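IMPACT family member YigZ (Escherichia coli, PDB 1VI7) is of uncertain function, but as an IMPACT family member it may bind guanyl ribonucleotides and other anions and hydrolyse ribonucleoside triphosphates. Local coordinates at residues I154-I166 with V178-L192. Residues are numbered along the deposited sequence; the frame is centred on the assembly and turned at random.
Sequences IEALLGQCDGKII and VALPAAKVAEFSAKL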
loop_
_atom_site.group_PDB
_atom_site.type_symbol
_atom_site.label_atom_id
_atom_site.label_comp_id
_atom_site.label_asym_id
_atom_site.label_seq_id
_atom_site.Cartn_x
_atom_site.Cartn_y
_atom_site.Cartn_z
ATOM N N ILE A 154 14.996 16.814 20.192
ATOM C CA ILE A 154 14.225 16.853 18.958
ATOM C C ILE A 154 13.430 15.582 18.712
ATOM O O ILE A 154 12.282 15.622 18.289
ATOM C CB ILE A 154 15.089 17.154 17.743
ATOM C CG1 ILE A 154 15.775 18.523 17.875
ATOM C CG2 ILE A 154 14.268 17.094 16.458
ATOM C CD1 ILE A 154 16.909 18.663 16.861
ATOM N N GLU A 155 14.001 14.420 18.981
ATOM C CA GLU A 155 13.248 13.172 18.796
ATOM C C GLU A 155 11.936 13.314 19.551
ATOM O O GLU A 155 10.847 13.224 18.990
ATOM C CB GLU A 155 14.053 11.982 19.314
ATOM C CG GLU A 155 15.274 11.669 18.464
ATOM C CD GLU A 155 16.178 10.608 19.038
ATOM O OE1 GLU A 155 17.171 10.231 18.357
ATOM O OE2 GLU A 155 15.919 10.140 20.168
ATOM N N ALA A 156 12.038 13.678 20.828
ATOM C CA ALA A 156 10.869 13.879 21.654
ATOM C C ALA A 156 9.888 14.869 21.064
ATOM O O ALA A 156 8.708 14.519 20.914
ATOM C CB ALA A 156 11.280 14.259 23.065
ATOM N N LEU A 157 10.287 16.072 20.677
ATOM C CA LEU A 157 9.334 17.042 20.113
ATOM C C LEU A 157 8.630 16.439 18.902
ATOM O O LEU A 157 7.413 16.472 18.754
ATOM C CB LEU A 157 10.047 18.341 19.806
ATOM C CG LEU A 157 10.060 19.504 20.771
ATOM C CD1 LEU A 157 10.162 19.090 22.235
ATOM C CD2 LEU A 157 11.227 20.449 20.453
ATOM N N LEU A 158 9.398 15.794 18.041
ATOM C CA LEU A 158 8.971 15.123 16.831
ATOM C C LEU A 158 7.819 14.153 17.099
ATOM O O LEU A 158 6.778 14.176 16.444
ATOM C CB LEU A 158 10.179 14.349 16.285
ATOM C CG LEU A 158 10.200 14.055 14.794
ATOM C CD1 LEU A 158 10.056 15.340 13.996
ATOM C CD2 LEU A 158 11.463 13.297 14.399
ATOM N N GLY A 159 8.032 13.289 18.093
ATOM C CA GLY A 159 7.083 12.305 18.515
ATOM C C GLY A 159 5.825 12.900 19.110
ATOM O O GLY A 159 4.735 12.306 19.014
ATOM N N GLN A 160 5.914 14.089 19.714
ATOM C CA GLN A 160 4.743 14.748 20.249
ATOM C C GLN A 160 3.870 15.300 19.124
ATOM O O GLN A 160 2.789 15.801 19.410
ATOM C CB GLN A 160 5.088 15.914 21.171
ATOM C CG GLN A 160 5.560 15.489 22.550
ATOM C CD GLN A 160 6.567 16.484 23.091
ATOM O OE1 GLN A 160 6.271 17.676 23.169
ATOM N NE2 GLN A 160 7.754 15.992 23.431
ATOM N N CYS A 161 4.441 15.466 17.947
ATOM C CA CYS A 161 3.688 15.989 16.816
ATOM C C CYS A 161 3.422 14.894 15.812
ATOM O O CYS A 161 3.260 15.144 14.623
ATOM C CB CYS A 161 4.406 17.171 16.161
ATOM S SG CYS A 161 4.588 18.569 17.268
ATOM N N ASP A 162 3.444 13.652 16.307
ATOM C CA ASP A 162 3.170 12.521 15.419
ATOM C C ASP A 162 4.189 12.533 14.279
ATOM O O ASP A 162 3.806 12.279 13.158
ATOM C CB ASP A 162 1.772 12.644 14.815
ATOM C CG ASP A 162 0.673 12.613 15.868
ATOM O OD1 ASP A 162 0.794 11.844 16.847
ATOM O OD2 ASP A 162 -0.269 13.416 15.746
ATOM N N GLY A 163 5.428 12.868 14.608
ATOM C CA GLY A 163 6.511 12.931 13.671
ATOM C C GLY A 163 7.405 11.702 13.849
ATOM O O GLY A 163 7.430 11.082 14.901
ATOM N N LYS A 164 8.180 11.450 12.823
ATOM C CA LYS A 164 9.076 10.299 12.748
ATOM C C LYS A 164 10.363 10.748 12.034
ATOM O O LYS A 164 10.365 11.459 11.023
ATOM C CB LYS A 164 8.429 9.162 11.958
ATOM C CG LYS A 164 8.686 7.756 12.418
ATOM C CD LYS A 164 10.151 7.449 12.619
ATOM C CE LYS A 164 10.472 5.975 12.443
ATOM N NZ LYS A 164 11.068 5.700 11.104
ATOM N N ILE A 165 11.450 10.494 12.731
ATOM C CA ILE A 165 12.804 10.734 12.231
ATOM C C ILE A 165 13.140 9.627 11.232
ATOM O O ILE A 165 13.203 8.452 11.586
ATOM C CB ILE A 165 13.730 10.713 13.442
ATOM C CG1 ILE A 165 15.212 10.770 13.145
ATOM C CG2 ILE A 165 13.406 9.484 14.288
ATOM C CD1 ILE A 165 15.920 11.170 14.465
ATOM N N ILE A 166 13.207 9.978 9.960
ATOM C CA ILE A 166 13.479 9.072 8.888
ATOM C C ILE A 166 14.886 8.518 8.812
ATOM O O ILE A 166 15.054 7.302 8.589
ATOM C CB ILE A 166 13.161 9.679 7.495
ATOM C CG1 ILE A 166 11.658 9.897 7.347
ATOM C CG2 ILE A 166 13.669 8.763 6.398
ATOM C CD1 ILE A 166 10.839 8.710 7.846
ATOM N N VAL A 178 13.386 14.420 8.510
ATOM C CA VAL A 178 12.213 14.112 9.323
ATOM C C VAL A 178 10.924 14.105 8.504
ATOM O O VAL A 178 10.891 14.681 7.430
ATOM C CB VAL A 178 12.012 15.127 10.463
ATOM C CG1 VAL A 178 12.997 14.846 11.582
ATOM C CG2 VAL A 178 12.156 16.541 9.903
ATOM N N ALA A 179 9.927 13.435 9.051
ATOM C CA ALA A 179 8.611 13.300 8.475
ATOM C C ALA A 179 7.528 13.527 9.540
ATOM O O ALA A 179 7.468 12.805 10.527
ATOM C CB ALA A 179 8.416 11.918 7.858
ATOM N N LEU A 180 6.605 14.427 9.232
ATOM C CA LEU A 180 5.484 14.659 10.135
ATOM C C LEU A 180 4.263 15.191 9.395
ATOM O O LEU A 180 4.380 15.855 8.362
ATOM C CB LEU A 180 5.923 15.685 11.195
ATOM C CG LEU A 180 6.280 17.071 10.610
ATOM C CD1 LEU A 180 5.981 18.155 11.617
ATOM C CD2 LEU A 180 7.736 17.104 10.204
ATOM N N PRO A 181 3.094 14.972 9.975
ATOM C CA PRO A 181 1.849 15.458 9.400
ATOM C C PRO A 181 2.031 16.881 8.917
ATOM O O PRO A 181 2.710 17.659 9.585
ATOM C CB PRO A 181 0.917 15.411 10.607
ATOM C CG PRO A 181 1.369 14.163 11.311
ATOM C CD PRO A 181 2.874 14.250 11.236
ATOM N N ALA A 182 1.398 17.249 7.797
ATOM C CA ALA A 182 1.533 18.631 7.327
ATOM C C ALA A 182 0.705 19.585 8.178
ATOM O O ALA A 182 0.832 20.807 8.048
ATOM C CB ALA A 182 1.202 18.767 5.857
ATOM N N ALA A 183 -0.222 19.056 8.973
ATOM C CA ALA A 183 -1.013 19.901 9.860
ATOM C C ALA A 183 -0.098 20.491 10.938
ATOM O O ALA A 183 0.012 21.704 11.116
ATOM C CB ALA A 183 -2.103 19.078 10.535
ATOM N N LYS A 184 0.664 19.597 11.572
ATOM C CA LYS A 184 1.512 19.948 12.685
ATOM C C LYS A 184 2.821 20.619 12.469
ATOM O O LYS A 184 3.518 20.976 13.435
ATOM C CB LYS A 184 1.641 18.648 13.527
ATOM C CG LYS A 184 0.209 18.165 13.865
ATOM C CD LYS A 184 0.268 17.023 14.852
ATOM C CE LYS A 184 -0.880 17.070 15.859
ATOM N NZ LYS A 184 -0.693 15.934 16.833
ATOM N N VAL A 185 3.215 20.965 11.270
ATOM C CA VAL A 185 4.459 21.625 10.937
ATOM C C VAL A 185 4.664 22.944 11.651
ATOM O O VAL A 185 5.748 23.265 12.146
ATOM C CB VAL A 185 4.522 21.851 9.412
ATOM C CG1 VAL A 185 3.322 22.696 8.956
ATOM C CG2 VAL A 185 5.805 22.486 8.945
ATOM N N ALA A 186 3.636 23.777 11.697
ATOM C CA ALA A 186 3.686 25.086 12.322
ATOM C C ALA A 186 3.809 24.952 13.831
ATOM O O ALA A 186 4.462 25.734 14.493
ATOM C CB ALA A 186 2.431 25.852 11.977
ATOM N N GLU A 187 3.141 23.938 14.373
ATOM C CA GLU A 187 3.203 23.719 15.815
ATOM C C GLU A 187 4.599 23.179 16.162
ATOM O O GLU A 187 5.139 23.530 17.205
ATOM C CB GLU A 187 2.123 22.777 16.327
ATOM C CG GLU A 187 2.332 22.365 17.787
ATOM C CD GLU A 187 1.715 21.024 18.119
ATOM O OE1 GLU A 187 2.111 20.411 19.136
ATOM O OE2 GLU A 187 0.828 20.604 17.333
ATOM N N PHE A 188 5.139 22.370 15.276
ATOM C CA PHE A 188 6.454 21.781 15.440
ATOM C C PHE A 188 7.521 22.867 15.321
ATOM O O PHE A 188 8.414 22.946 16.141
ATOM C CB PHE A 188 6.671 20.709 14.362
ATOM C CG PHE A 188 7.983 19.999 14.466
ATOM C CD1 PHE A 188 8.941 20.135 13.468
ATOM C CD2 PHE A 188 8.283 19.234 15.578
ATOM C CE1 PHE A 188 10.139 19.452 13.539
ATOM C CE2 PHE A 188 9.490 18.561 15.675
ATOM C CZ PHE A 188 10.398 18.656 14.642
ATOM N N SER A 189 7.410 23.701 14.302
ATOM C CA SER A 189 8.365 24.777 14.097
ATOM C C SER A 189 8.380 25.646 15.351
ATOM O O SER A 189 9.458 25.879 15.907
ATOM C CB SER A 189 8.047 25.595 12.861
ATOM O OG SER A 189 8.273 24.930 11.643
ATOM N N ALA A 190 7.215 26.081 15.807
ATOM C CA ALA A 190 7.130 26.890 17.028
ATOM C C ALA A 190 7.805 26.164 18.185
ATOM O O ALA A 190 8.725 26.665 18.830
ATOM C CB ALA A 190 5.691 27.178 17.382
ATOM N N LYS A 191 7.342 24.926 18.450
ATOM C CA LYS A 191 7.966 24.164 19.524
ATOM C C LYS A 191 9.488 24.157 19.322
ATOM O O LYS A 191 10.206 24.338 20.300
ATOM C CB LYS A 191 7.448 22.741 19.596
ATOM C CG LYS A 191 6.374 22.509 20.649
ATOM C CD LYS A 191 5.217 21.695 20.081
ATOM C CE LYS A 191 5.292 20.230 20.444
ATOM N NZ LYS A 191 4.957 20.024 21.891
ATOM N N LEU A 192 9.932 23.933 18.105
ATOM C CA LEU A 192 11.338 23.817 17.738
ATOM C C LEU A 192 12.092 25.104 18.028
ATOM O O LEU A 192 13.144 25.111 18.638
ATOM C CB LEU A 192 11.446 23.489 16.261
ATOM C CG LEU A 192 12.571 22.663 15.703
ATOM C CD1 LEU A 192 12.461 21.191 16.035
ATOM C CD2 LEU A 192 12.610 22.825 14.180
#
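Phe188 drives its ring from helix 185-192 against the side of helix 154-160. CG stands anti to the backbone N (chi1 -178°), which carries the ring across to the other helix. Its CE2 edge meets the backbone of Leu157 in the ring plane, at 4.0 Å from Leu157 C. Leu158 CD1 comes obliquely onto Phe188 CZ. Its other branch, CD2, rests 3.6 Å from Val178 CG1, so Leu158 fills the hollow between ring and sheet. Leu157 leans on the next turn, with CD2 near Lys191 O and Leu192 CA. Cys161 plugs the far end. Its SG sits at the edge of the Phe188 ring, 5.4 Å from the centroid, and also touches Lys191 CE and Glu187 OE1. The two helices run nearly antiparallel, at 153°.

Two lysines reach across. Lys191 NZ hydrogen-bonds to Gln160 OE1 at 3.0 Å. Lys184 NZ forms a salt bridge with Asp162 OD2 at 2.8 Å, reaching it from above the carboxylate plane. The Lys184 chain runs past Cys161, with CD against Cys161 O. Replacing Lys184 by an alanine is likely to leave the Asp162 carboxylate without this charged mate and open a gap beside Cys161 O. Pro181 packs its ring against Asp162 CB.

Asp162, with positive phi, is the C-prime residue of a Schellman motif that ends helix 154-160. In it, Gly163 N hydrogen-bonds to Leu158 O. The chain then enters strand 164-166, where Lys164 and Ala179 exchange two backbone hydrogen bonds as an antiparallel pair. On Ala179's face, Ile166 CG1 lies 3.9 Å from its CB. Tyr142 and Thr140 bond to the other side of strand 178-180. Two helices packed on an antiparallel sheet, in beta-alpha-beta-beta-alpha-beta order, fit a ferredoxin-like alpha/beta sandwich, probably as in the C-terminal domains of EF-G.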